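Local coordinates for protein malate oxidoreductase (Thermotoga maritima, PDB 1VL6) that probably catalyses the NAD-dependent oxidative decarboxylation of malate to pyruvate and carbon dioxide, as malic enzymes do, at residues P288-L293 and P298-E303; A310-T315 and E365-E370; E192-V197 and E251-D256; N206-L211 and K217-V222. One frame throughout, in Å; residues are numbered along the deposited sequence.

Contact 1 (P288-L293 and P298-E303)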
loop_
_atom_site.group_PDB
_atom_site.type_symbol
_atom_site.label_atom_id
_atom_site.label_comp_id
_atom_site.label_asym_id
_atom_site.label_seq_id
_atom_site.Cartn_x
_atom_site.Cartn_y
_atom_site.Cartn_z
ATOM N N PRO A 288 -43.921 3.742 -22.517
ATOM C CA PRO A 288 -43.157 4.884 -22.074
ATOM C C PRO A 288 -41.989 4.528 -21.177
ATOM O O PRO A 288 -42.052 3.566 -20.387
ATOM C CB PRO A 288 -44.177 5.671 -21.281
ATOM C CG PRO A 288 -45.136 4.659 -20.794
ATOM C CD PRO A 288 -45.276 3.745 -21.939
ATOM N N VAL A 289 -40.936 5.325 -21.293
ATOM C CA VAL A 289 -39.717 5.121 -20.588
ATOM C C VAL A 289 -39.486 6.314 -19.707
ATOM O O VAL A 289 -39.647 7.473 -20.174
ATOM C CB VAL A 289 -38.536 4.973 -21.550
ATOM C CG1 VAL A 289 -37.192 4.932 -20.767
ATOM C CG2 VAL A 289 -38.691 3.721 -22.310
ATOM N N ILE A 290 -39.133 6.026 -18.447
ATOM C CA ILE A 290 -39.023 7.019 -17.372
ATOM C C ILE A 290 -37.645 6.852 -16.711
ATOM O O ILE A 290 -37.399 5.830 -16.014
ATOM C CB ILE A 290 -40.087 6.755 -16.284
ATOM C CG1 ILE A 290 -41.502 6.776 -16.850
ATOM C CG2 ILE A 290 -39.955 7.742 -15.095
ATOM C CD1 ILE A 290 -41.952 8.049 -17.322
ATOM N N PHE A 291 -36.749 7.819 -16.970
ATOM C CA PHE A 291 -35.456 7.878 -16.333
ATOM C C PHE A 291 -35.701 8.964 -15.279
ATOM O O PHE A 291 -35.820 10.168 -15.632
ATOM C CB PHE A 291 -34.361 8.342 -17.309
ATOM C CG PHE A 291 -33.905 7.325 -18.344
ATOM C CD1 PHE A 291 -34.515 6.100 -18.524
ATOM C CD2 PHE A 291 -32.874 7.668 -19.224
ATOM C CE1 PHE A 291 -34.063 5.218 -19.510
ATOM C CE2 PHE A 291 -32.412 6.792 -20.209
ATOM C CZ PHE A 291 -33.007 5.569 -20.346
ATOM N N ALA A 292 -35.834 8.573 -14.021
ATOM C CA ALA A 292 -36.111 9.557 -12.994
ATOM C C ALA A 292 -34.913 9.610 -12.109
ATOM O O ALA A 292 -34.829 8.878 -11.125
ATOM C CB ALA A 292 -37.375 9.200 -12.208
ATOM N N LEU A 293 -33.999 10.505 -12.456
ATOM C CA LEU A 293 -32.649 10.508 -11.892
ATOM C C LEU A 293 -32.442 11.596 -10.822
ATOM O O LEU A 293 -31.348 11.780 -10.316
ATOM C CB LEU A 293 -31.615 10.671 -13.015
ATOM C CG LEU A 293 -31.861 9.796 -14.250
ATOM C CD1 LEU A 293 -30.852 9.998 -15.306
ATOM C CD2 LEU A 293 -31.900 8.377 -13.860
ATOM N N PRO A 298 -36.237 10.188 -6.459
ATOM C CA PRO A 298 -36.589 10.284 -7.890
ATOM C C PRO A 298 -37.823 11.125 -8.159
ATOM O O PRO A 298 -38.647 11.284 -7.256
ATOM C CB PRO A 298 -36.822 8.823 -8.296
ATOM C CG PRO A 298 -36.055 8.030 -7.252
ATOM C CD PRO A 298 -36.300 8.782 -5.996
ATOM N N GLU A 299 -37.927 11.639 -9.402
ATOM C CA GLU A 299 -39.068 12.440 -9.847
ATOM C C GLU A 299 -40.416 11.710 -9.646
ATOM O O GLU A 299 -41.454 12.353 -9.397
ATOM C CB GLU A 299 -38.920 12.871 -11.308
ATOM C CG GLU A 299 -37.970 14.055 -11.487
ATOM C CD GLU A 299 -36.509 13.659 -11.690
ATOM O OE1 GLU A 299 -36.160 12.499 -11.403
ATOM O OE2 GLU A 299 -35.703 14.537 -12.121
ATOM N N ILE A 300 -40.388 10.378 -9.741
ATOM C CA ILE A 300 -41.532 9.574 -9.337
ATOM C C ILE A 300 -41.036 8.297 -8.763
ATOM O O ILE A 300 -40.016 7.818 -9.206
ATOM C CB ILE A 300 -42.456 9.296 -10.522
ATOM C CG1 ILE A 300 -43.645 8.440 -10.083
ATOM C CG2 ILE A 300 -41.698 8.609 -11.624
ATOM C CD1 ILE A 300 -44.745 8.325 -11.167
ATOM N N ASP A 301 -41.734 7.754 -7.765
ATOM C CA ASP A 301 -41.334 6.500 -7.169
ATOM C C ASP A 301 -41.333 5.443 -8.263
ATOM O O ASP A 301 -42.252 5.395 -9.051
ATOM C CB ASP A 301 -42.269 6.096 -6.046
ATOM C CG ASP A 301 -41.950 4.718 -5.502
ATOM O OD1 ASP A 301 -40.907 4.546 -4.815
ATOM O OD2 ASP A 301 -42.674 3.741 -5.771
ATOM N N PRO A 302 -40.277 4.650 -8.363
ATOM C CA PRO A 302 -40.174 3.674 -9.453
ATOM C C PRO A 302 -41.271 2.634 -9.475
ATOM O O PRO A 302 -41.782 2.329 -10.544
ATOM C CB PRO A 302 -38.795 3.024 -9.251
ATOM C CG PRO A 302 -38.023 3.950 -8.352
ATOM C CD PRO A 302 -39.064 4.671 -7.510
ATOM N N GLU A 303 -41.639 2.076 -8.332
ATOM C CA GLU A 303 -42.702 1.062 -8.344
ATOM C C GLU A 303 -44.000 1.751 -8.820
ATOM O O GLU A 303 -44.677 1.270 -9.745
ATOM C CB GLU A 303 -42.865 0.385 -6.993
ATOM C CG GLU A 303 -43.912 -0.722 -6.986
ATOM C CD GLU A 303 -43.604 -1.847 -7.944
ATOM O OE1 GLU A 303 -42.415 -2.073 -8.262
ATOM O OE2 GLU A 303 -44.556 -2.510 -8.384
#
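A292 is the small residue on which the returning chain settles. Its CB faces the 298-303 segment and meets CB of P298 at 4.0 Å, and the carbonyl O of A292 lies 3.5 Å from CB of P298. A methyl group suits this place because the backbone comes close: the CA atoms of A292 and P298 are 5.2 Å apart. Two residues earlier on the strand, I290 reaches I300 with a branched side chain, its CG2 touching CG2 of I300 at 4.0 Å while the two side chains cross at about a right angle. I290 has CG2 anti to the backbone N (CG1 at chi1 -58°), which sends that methyl across to I300. Strand 289-292, helix 302-307 and strand 312-315 form a beta-alpha-beta unit of the NAD-binding domain, and this contact packs the link between the first strand and the helix. E299 adds a polar element: bent at chi2 (89°), its chain brings OE1 to 3.6 Å from CB of A292. OE1 accepts a hydrogen bond from the backbone N of A294, and OE2 is hydrogen-bonded to OG of S271, so both oxygens of a buried carboxylate are engaged and its rotation is fixed. Farther out, D301 occupies the N-cap of helix 302-307, where OD2 takes the backbone N of L304, and P302 fits the first turn because its nitrogen needs no acceptor.

Contact 2 (A310-T315 and E365-E370)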
loop_
_atom_site.group_PDB
_atom_site.type_symbol
_atom_site.label_atom_id
_atom_site.label_comp_id
_atom_site.label_asym_id
_atom_site.label_seq_id
_atom_site.Cartn_x
_atom_site.Cartn_y
_atom_site.Cartn_z
ATOM N N ALA A 310 -45.439 2.280 -16.735
ATOM C CA ALA A 310 -44.120 2.499 -17.319
ATOM C C ALA A 310 -43.562 1.213 -17.896
ATOM O O ALA A 310 -43.613 0.182 -17.267
ATOM C CB ALA A 310 -43.144 3.059 -16.270
ATOM N N PHE A 311 -43.009 1.269 -19.097
ATOM C CA PHE A 311 -42.366 0.064 -19.706
ATOM C C PHE A 311 -40.985 -0.135 -19.162
ATOM O O PHE A 311 -40.582 -1.255 -18.995
ATOM C CB PHE A 311 -42.255 0.243 -21.211
ATOM C CG PHE A 311 -41.450 -0.786 -21.905
ATOM C CD1 PHE A 311 -41.757 -2.127 -21.781
ATOM C CD2 PHE A 311 -40.424 -0.402 -22.779
ATOM C CE1 PHE A 311 -41.015 -3.091 -22.463
ATOM C CE2 PHE A 311 -39.713 -1.329 -23.479
ATOM C CZ PHE A 311 -40.006 -2.689 -23.321
ATOM N N ILE A 312 -40.240 0.949 -18.926
ATOM C CA ILE A 312 -38.863 0.879 -18.344
ATOM C C ILE A 312 -38.658 2.054 -17.392
ATOM O O ILE A 312 -39.014 3.223 -17.712
ATOM C CB ILE A 312 -37.788 0.967 -19.426
ATOM C CG1 ILE A 312 -37.714 -0.321 -20.220
ATOM C CG2 ILE A 312 -36.412 1.266 -18.808
ATOM C CD1 ILE A 312 -36.947 -0.176 -21.550
ATOM N N VAL A 313 -38.066 1.752 -16.247
ATOM C CA VAL A 313 -37.853 2.775 -15.256
ATOM C C VAL A 313 -36.386 2.720 -14.831
ATOM O O VAL A 313 -35.804 1.635 -14.596
ATOM C CB VAL A 313 -38.782 2.541 -14.048
ATOM C CG1 VAL A 313 -38.524 3.556 -12.971
ATOM C CG2 VAL A 313 -40.196 2.592 -14.475
ATOM N N ALA A 314 -35.784 3.890 -14.748
ATOM C CA ALA A 314 -34.412 3.983 -14.319
ATOM C C ALA A 314 -34.279 5.107 -13.323
ATOM O O ALA A 314 -35.009 6.081 -13.395
ATOM C CB ALA A 314 -33.488 4.234 -15.534
ATOM N N THR A 315 -33.336 4.965 -12.388
ATOM C CA THR A 315 -33.035 6.062 -11.453
ATOM C C THR A 315 -31.569 6.166 -11.187
ATOM O O THR A 315 -30.762 5.417 -11.729
ATOM C CB THR A 315 -33.709 5.931 -10.100
ATOM O OG1 THR A 315 -32.868 5.146 -9.249
ATOM C CG2 THR A 315 -35.016 5.239 -10.201
ATOM N N GLU A 365 -35.481 -4.776 -17.319
ATOM C CA GLU A 365 -35.004 -4.659 -15.933
ATOM C C GLU A 365 -33.499 -4.503 -15.856
ATOM O O GLU A 365 -32.938 -4.381 -14.769
ATOM C CB GLU A 365 -35.449 -5.838 -15.119
ATOM C CG GLU A 365 -36.974 -5.886 -14.976
ATOM C CD GLU A 365 -37.546 -4.892 -13.958
ATOM O OE1 GLU A 365 -37.453 -5.177 -12.742
ATOM O OE2 GLU A 365 -38.107 -3.831 -14.356
ATOM N N ARG A 366 -32.838 -4.471 -17.014
ATOM C CA ARG A 366 -31.408 -4.234 -17.051
ATOM C C ARG A 366 -30.976 -3.645 -18.404
ATOM O O ARG A 366 -30.550 -4.380 -19.286
ATOM C CB ARG A 366 -30.717 -5.550 -16.770
ATOM C CG ARG A 366 -29.258 -5.477 -16.725
ATOM C CD ARG A 366 -28.584 -6.732 -17.327
ATOM N NE ARG A 366 -27.125 -6.649 -17.204
ATOM C CZ ARG A 366 -26.483 -6.552 -16.034
ATOM N NH1 ARG A 366 -27.159 -6.533 -14.880
ATOM N NH2 ARG A 366 -25.158 -6.442 -16.006
ATOM N N ILE A 367 -31.093 -2.315 -18.537
ATOM C CA ILE A 367 -30.784 -1.592 -19.807
ATOM C C ILE A 367 -29.339 -1.131 -19.936
ATOM O O ILE A 367 -28.909 -0.705 -21.007
ATOM C CB ILE A 367 -31.695 -0.395 -19.966
ATOM C CG1 ILE A 367 -31.332 0.711 -18.967
ATOM C CG2 ILE A 367 -33.112 -0.844 -19.785
ATOM C CD1 ILE A 367 -32.289 1.906 -18.923
ATOM N N ILE A 368 -28.609 -1.217 -18.824
ATOM C CA ILE A 368 -27.178 -0.986 -18.779
ATOM C C ILE A 368 -26.558 -1.881 -17.745
ATOM O O ILE A 368 -27.281 -2.441 -16.930
ATOM C CB ILE A 368 -26.876 0.451 -18.421
ATOM C CG1 ILE A 368 -27.697 0.897 -17.210
ATOM C CG2 ILE A 368 -27.123 1.333 -19.586
ATOM C CD1 ILE A 368 -27.211 2.209 -16.737
ATOM N N PRO A 369 -25.227 -2.028 -17.781
ATOM C CA PRO A 369 -24.514 -2.831 -16.775
ATOM C C PRO A 369 -24.487 -2.125 -15.437
ATOM O O PRO A 369 -24.836 -0.936 -15.367
ATOM C CB PRO A 369 -23.079 -2.925 -17.321
ATOM C CG PRO A 369 -22.950 -1.936 -18.389
ATOM C CD PRO A 369 -24.311 -1.440 -18.787
ATOM N N GLU A 370 -24.089 -2.849 -14.394
ATOM C CA GLU A 370 -23.786 -2.234 -13.103
ATOM C C GLU A 370 -22.294 -1.928 -13.071
ATOM O O GLU A 370 -21.512 -2.554 -13.810
ATOM C CB GLU A 370 -24.065 -3.151 -11.941
ATOM C CG GLU A 370 -25.497 -3.582 -11.802
ATOM C CD GLU A 370 -25.589 -5.008 -11.355
ATOM O OE1 GLU A 370 -24.914 -5.344 -10.339
ATOM O OE2 GLU A 370 -26.311 -5.776 -12.037
HETATM O O HOH W 1 -37.489 -1.262 -15.979
#
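I312 and I367 meet through their branch methyls, CG2 to CG2 at 4.0 Å, and this pair carries most of the contact between strand 312-315 and the loop 365-370. The CD1 of I367 also comes within 4.2 Å of CG2 of I312 and lies 4.3 Å from CB of A314, so one isoleucine spans two strand residues whose side chains lie on the same side of the strand. I367 can do this because CG1 stands between its backbone N and carbonyl carbon (chi1 71°), leaving CG2 beside the N and turned to I312. A branched residue offers two methyl ends, CG2 and CD1, to the strand, and the small A314 lets the end of I367 come in. F291 of the neighbouring strand and A178 of helix 166-186 also touch I367, completing an apolar layer beside the sheet. The other side of the contact is looser and polar. There a single water accepts from the backbone N of V313 at 3.1 Å and donates to OE2 of E365, also at 3.1 Å, bridging the strand to an exposed carboxylate. Farther along the loop R366 and E370 form a salt bridge, NH1 to OE2 at 3.1 Å. With no direct hydrogen bond joining the segments, their direct attachment is apolar, while N322 and N181 bind the backbone N and O of I367.

Contact 3 (E192-V197 and E251-D256)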
loop_
_atom_site.group_PDB
_atom_site.type_symbol
_atom_site.label_atom_id
_atom_site.label_comp_id
_atom_site.label_asym_id
_atom_site.label_seq_id
_atom_site.Cartn_x
_atom_site.Cartn_y
_atom_site.Cartn_z
ATOM N N GLU A 192 -37.768 9.724 -34.564
ATOM C CA GLU A 192 -39.226 9.909 -34.399
ATOM C C GLU A 192 -39.717 10.068 -32.978
ATOM O O GLU A 192 -40.799 10.540 -32.792
ATOM C CB GLU A 192 -40.006 8.791 -35.050
ATOM C CG GLU A 192 -39.629 8.598 -36.520
ATOM C CD GLU A 192 -40.487 7.580 -37.204
ATOM O OE1 GLU A 192 -41.145 6.788 -36.495
ATOM O OE2 GLU A 192 -40.503 7.581 -38.448
ATOM N N VAL A 193 -38.913 9.762 -31.972
ATOM C CA VAL A 193 -39.380 9.847 -30.588
ATOM C C VAL A 193 -39.374 11.247 -29.995
ATOM O O VAL A 193 -38.482 12.047 -30.311
ATOM C CB VAL A 193 -38.571 8.937 -29.615
ATOM C CG1 VAL A 193 -38.880 7.525 -29.904
ATOM C CG2 VAL A 193 -37.098 9.196 -29.727
ATOM N N LYS A 194 -40.356 11.501 -29.113
ATOM C CA LYS A 194 -40.420 12.720 -28.330
ATOM C C LYS A 194 -39.816 12.435 -26.960
ATOM O O LYS A 194 -40.317 11.551 -26.239
ATOM C CB LYS A 194 -41.862 13.137 -28.166
ATOM C CG LYS A 194 -42.133 14.373 -27.312
ATOM C CD LYS A 194 -43.652 14.615 -27.064
ATOM C CE LYS A 194 -43.967 16.109 -26.839
ATOM N NZ LYS A 194 -45.232 16.346 -26.069
ATOM N N VAL A 195 -38.764 13.174 -26.611
ATOM C CA VAL A 195 -38.063 12.978 -25.386
ATOM C C VAL A 195 -38.123 14.223 -24.540
ATOM O O VAL A 195 -37.679 15.275 -24.979
ATOM C CB VAL A 195 -36.603 12.723 -25.650
ATOM C CG1 VAL A 195 -35.868 12.425 -24.300
ATOM C CG2 VAL A 195 -36.427 11.586 -26.653
ATOM N N VAL A 196 -38.666 14.108 -23.321
ATOM C CA VAL A 196 -38.785 15.239 -22.433
ATOM C C VAL A 196 -37.621 15.198 -21.470
ATOM O O VAL A 196 -37.483 14.224 -20.756
ATOM C CB VAL A 196 -40.080 15.204 -21.637
ATOM C CG1 VAL A 196 -40.054 16.285 -20.571
ATOM C CG2 VAL A 196 -41.248 15.461 -22.522
ATOM N N VAL A 197 -36.806 16.254 -21.426
ATOM C CA VAL A 197 -35.774 16.379 -20.426
ATOM C C VAL A 197 -36.161 17.449 -19.415
ATOM O O VAL A 197 -36.332 18.605 -19.784
ATOM C CB VAL A 197 -34.461 16.772 -21.054
ATOM C CG1 VAL A 197 -33.339 16.877 -19.961
ATOM C CG2 VAL A 197 -34.080 15.792 -22.120
ATOM N N GLU A 251 -41.973 21.247 -32.454
ATOM C CA GLU A 251 -43.420 21.490 -32.468
ATOM C C GLU A 251 -43.801 22.804 -31.802
ATOM O O GLU A 251 -44.965 23.206 -31.870
ATOM C CB GLU A 251 -44.212 20.374 -31.759
ATOM C CG GLU A 251 -44.246 19.035 -32.474
ATOM C CD GLU A 251 -44.644 17.873 -31.563
ATOM O OE1 GLU A 251 -44.385 17.926 -30.334
ATOM O OE2 GLU A 251 -45.178 16.859 -32.077
ATOM N N ARG A 252 -42.836 23.487 -31.178
ATOM C CA ARG A 252 -43.088 24.805 -30.563
ATOM C C ARG A 252 -44.178 24.725 -29.491
ATOM O O ARG A 252 -45.014 25.575 -29.373
ATOM C CB ARG A 252 -43.390 25.839 -31.641
ATOM C CG ARG A 252 -42.510 25.651 -32.849
ATOM C CD ARG A 252 -42.603 26.766 -33.859
ATOM N NE ARG A 252 -41.505 27.694 -33.644
ATOM C CZ ARG A 252 -41.607 29.012 -33.669
ATOM N NH1 ARG A 252 -42.770 29.608 -33.912
ATOM N NH2 ARG A 252 -40.526 29.749 -33.438
ATOM N N LEU A 253 -44.127 23.665 -28.707
ATOM C CA LEU A 253 -44.948 23.494 -27.515
ATOM C C LEU A 253 -44.688 24.505 -26.402
ATOM O O LEU A 253 -43.553 24.991 -26.229
ATOM C CB LEU A 253 -44.631 22.130 -26.909
ATOM C CG LEU A 253 -45.054 20.931 -27.768
ATOM C CD1 LEU A 253 -44.649 19.673 -27.062
ATOM C CD2 LEU A 253 -46.557 20.963 -28.015
ATOM N N SER A 254 -45.729 24.737 -25.597
ATOM C CA SER A 254 -45.664 25.697 -24.509
ATOM C C SER A 254 -46.563 25.316 -23.322
ATOM O O SER A 254 -47.719 25.013 -23.533
ATOM C CB SER A 254 -46.054 27.051 -25.084
ATOM O OG SER A 254 -46.582 27.895 -24.093
ATOM N N GLY A 255 -46.047 25.383 -22.092
ATOM C CA GLY A 255 -46.779 24.968 -20.901
ATOM C C GLY A 255 -45.889 24.217 -19.921
ATOM O O GLY A 255 -44.663 24.272 -20.002
ATOM N N ASP A 256 -46.510 23.479 -19.004
ATOM C CA ASP A 256 -45.803 22.849 -17.877
ATOM C C ASP A 256 -45.321 21.447 -18.246
ATOM O O ASP A 256 -45.537 20.979 -19.352
ATOM C CB ASP A 256 -46.690 22.833 -16.597
ATOM C CG ASP A 256 -48.052 22.168 -16.823
ATOM O OD1 ASP A 256 -48.137 21.359 -17.783
ATOM O OD2 ASP A 256 -49.094 22.412 -16.124
#
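K194 has CG anti to its backbone N (chi1 177°) and runs on extended, which carries its amino end away from the strand to the loop 251-256; L253, with CG anti to its own carbonyl carbon (chi1 -67°), reaches out to meet it. The two side chains approach tip to tip, CD1 of L253 standing 3.5 Å from NZ and 3.6 Å from CE of K194. E251 crosses the lysine at about a right angle, and its OE1 comes to 4.0 Å from CE. The charged atoms are not in contact, NZ of K194 and OE1 of E251 being 4.6 Å apart, so the opposite charges probably attract only at a distance. NZ is instead hydrogen-bonded to the carbonyl oxygens of A260 and E262, while OE1 makes a weak hydrogen bond with ND2 of N218. A long, flexible residue suits this position, since its last carbon, CE, meets the leucine methyl while NZ goes on to those carbonyls. At this surface contact, the loop before helix 257-261 packs by L253 and E251 against a side chain of strand 194-198, a central parallel strand of the Rossmann-type NAD-binding domain.

Contact 4 (N206-L211 and K217-V222)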
loop_
_atom_site.group_PDB
_atom_site.type_symbol
_atom_site.label_atom_id
_atom_site.label_comp_id
_atom_site.label_asym_id
_atom_site.label_seq_id
_atom_site.Cartn_x
_atom_site.Cartn_y
_atom_site.Cartn_z
ATOM N N ASN A 206 -26.401 19.128 -20.917
ATOM C CA ASN A 206 -25.554 18.251 -21.699
ATOM C C ASN A 206 -26.317 17.067 -22.268
ATOM O O ASN A 206 -26.038 16.620 -23.413
ATOM C CB ASN A 206 -24.374 17.769 -20.903
ATOM C CG ASN A 206 -23.335 18.838 -20.719
ATOM O OD1 ASN A 206 -22.446 18.960 -21.541
ATOM N ND2 ASN A 206 -23.392 19.571 -19.610
ATOM N N ILE A 207 -27.272 16.566 -21.487
ATOM C CA ILE A 207 -28.129 15.463 -21.953
ATOM C C ILE A 207 -28.871 15.905 -23.217
ATOM O O ILE A 207 -28.954 15.173 -24.212
ATOM C CB ILE A 207 -29.135 15.040 -20.868
ATOM C CG1 ILE A 207 -28.422 14.246 -19.766
ATOM C CG2 ILE A 207 -30.231 14.201 -21.467
ATOM C CD1 ILE A 207 -29.145 14.285 -18.414
ATOM N N VAL A 208 -29.394 17.120 -23.197
ATOM C CA VAL A 208 -30.091 17.622 -24.380
ATOM C C VAL A 208 -29.167 17.589 -25.588
ATOM O O VAL A 208 -29.529 17.093 -26.643
ATOM C CB VAL A 208 -30.575 19.046 -24.143
ATOM C CG1 VAL A 208 -31.112 19.687 -25.460
ATOM C CG2 VAL A 208 -31.618 19.054 -23.048
ATOM N N LYS A 209 -27.974 18.130 -25.437
ATOM C CA LYS A 209 -27.039 18.197 -26.556
ATOM C C LYS A 209 -26.576 16.810 -27.061
ATOM O O LYS A 209 -26.409 16.620 -28.248
ATOM C CB LYS A 209 -25.819 19.058 -26.173
ATOM C CG LYS A 209 -26.095 20.537 -26.233
ATOM C CD LYS A 209 -24.863 21.314 -25.907
ATOM C CE LYS A 209 -25.046 22.796 -26.138
ATOM N NZ LYS A 209 -23.756 23.432 -25.835
ATOM N N PHE A 210 -26.358 15.857 -26.165
ATOM C CA PHE A 210 -26.004 14.502 -26.593
ATOM C C PHE A 210 -27.130 13.868 -27.347
ATOM O O PHE A 210 -26.866 13.230 -28.359
ATOM C CB PHE A 210 -25.645 13.576 -25.417
ATOM C CG PHE A 210 -24.199 13.597 -25.029
ATOM C CD1 PHE A 210 -23.633 14.722 -24.462
ATOM C CD2 PHE A 210 -23.402 12.494 -25.224
ATOM C CE1 PHE A 210 -22.306 14.744 -24.104
ATOM C CE2 PHE A 210 -22.097 12.513 -24.851
ATOM C CZ PHE A 210 -21.543 13.639 -24.296
ATOM N N LEU A 211 -28.367 14.000 -26.855
ATOM C CA LEU A 211 -29.500 13.399 -27.570
ATOM C C LEU A 211 -29.608 13.980 -28.974
ATOM O O LEU A 211 -29.847 13.247 -29.946
ATOM C CB LEU A 211 -30.817 13.572 -26.820
ATOM C CG LEU A 211 -30.902 12.871 -25.459
ATOM C CD1 LEU A 211 -32.140 13.335 -24.688
ATOM C CD2 LEU A 211 -30.901 11.380 -25.608
ATOM N N LYS A 217 -34.800 14.233 -32.657
ATOM C CA LYS A 217 -35.211 15.458 -33.280
ATOM C C LYS A 217 -36.192 16.179 -32.410
ATOM O O LYS A 217 -36.105 17.378 -32.275
ATOM C CB LYS A 217 -35.675 15.221 -34.741
ATOM C CG LYS A 217 -34.479 14.701 -35.639
ATOM C CD LYS A 217 -34.404 15.237 -37.061
ATOM C CE LYS A 217 -33.053 14.871 -37.742
ATOM N NZ LYS A 217 -31.775 15.252 -36.967
ATOM N N ASN A 218 -37.092 15.477 -31.759
ATOM C CA ASN A 218 -38.023 16.117 -30.868
ATOM C C ASN A 218 -37.622 16.043 -29.385
ATOM O O ASN A 218 -38.165 15.278 -28.610
ATOM C CB ASN A 218 -39.407 15.546 -31.092
ATOM C CG ASN A 218 -40.456 16.408 -30.472
ATOM O OD1 ASN A 218 -40.134 17.447 -29.870
ATOM N ND2 ASN A 218 -41.713 16.006 -30.609
ATOM N N VAL A 219 -36.675 16.871 -29.000
ATOM C CA VAL A 219 -36.306 16.994 -27.595
ATOM C C VAL A 219 -37.049 18.183 -27.023
ATOM O O VAL A 219 -37.042 19.258 -27.605
ATOM C CB VAL A 219 -34.823 17.247 -27.403
ATOM C CG1 VAL A 219 -34.487 17.367 -25.926
ATOM C CG2 VAL A 219 -33.985 16.135 -28.050
ATOM N N VAL A 220 -37.696 17.971 -25.886
ATOM C CA VAL A 220 -38.434 19.026 -25.222
ATOM C C VAL A 220 -37.823 19.241 -23.848
ATOM O O VAL A 220 -37.863 18.342 -23.014
ATOM C CB VAL A 220 -39.914 18.658 -25.114
ATOM C CG1 VAL A 220 -40.697 19.763 -24.431
ATOM C CG2 VAL A 220 -40.490 18.404 -26.508
ATOM N N ALA A 221 -37.249 20.418 -23.655
ATOM C CA ALA A 221 -36.577 20.802 -22.429
ATOM C C ALA A 221 -37.551 21.502 -21.475
ATOM O O ALA A 221 -38.372 22.342 -21.892
ATOM C CB ALA A 221 -35.463 21.751 -22.750
ATOM N N VAL A 222 -37.444 21.181 -20.190
ATOM C CA VAL A 222 -38.356 21.742 -19.189
ATOM C C VAL A 222 -37.563 22.059 -17.931
ATOM O O VAL A 222 -36.680 21.300 -17.548
ATOM C CB VAL A 222 -39.487 20.745 -18.868
ATOM C CG1 VAL A 222 -40.664 21.436 -18.252
ATOM C CG2 VAL A 222 -39.917 20.008 -20.125
#
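Helix 202-214 lies against strand 218-223, the backbones coming nearest at V208 and V219, whose CA atoms are 7.0 Å apart. V219 is the strand residue that meets the helix, and it uses both of its methyls. CG1 touches CG1 of V208 at 4.1 Å, while CG2 lies 4.3 Å from CB of L211, one turn farther along. Residues three apart on a helix share a face, so V208 and L211 present neighbouring surfaces on which a single valine can rest. In V219, CG1 is anti to the backbone N (chi1 180°) and CG2 anti to the carbonyl carbon, an arrangement that spreads the two methyls over both helix residues. V208 and V219 run obliquely to each other. Beta-branched valine suits the strand, where its two methyls sit close to the backbone and reach both helix residues, and leucine on the helix offers a longer arm that continues past V219 to V195 of the adjoining strand. No hydrogen bond crosses the contact, so the joint is wholly apolar. K209, whose CB turns away from the strand, forms a salt bridge with E243 of helix 239-246. This helix is the crossover of the beta-alpha-beta unit 194-198, 202-214, 218-223, and a GxGxxG pattern at its start is consistent with dinucleotide binding. F179 of helix 166-186 packs on L211, and I244 of helix 239-246 reaches V208 and A221, flanking the joint with two further helices.

All four contacts belong to the NAD-binding domain and reach one sheet, in which the strands run in the order 226-227, 218-223, 194-198, 266-269, 289-292, 312-315. Contacts 3 and 4 sit in the half holding 194-198 and 218-223, their centres about 9 Å apart, and contact 4 falls within the chain between the two segments of contact 3. Contacts 1 and 2 follow later in series, about 10 Å apart by centres, and meet through probable backbone hydrogen bonds between strands 289-292 and 312-315. Strand 266-269 lies between the halves, whose contact centres are about 17 to 22 Å apart. Together they tie both halves of a Rossmann-type domain to its surrounding helices and loops.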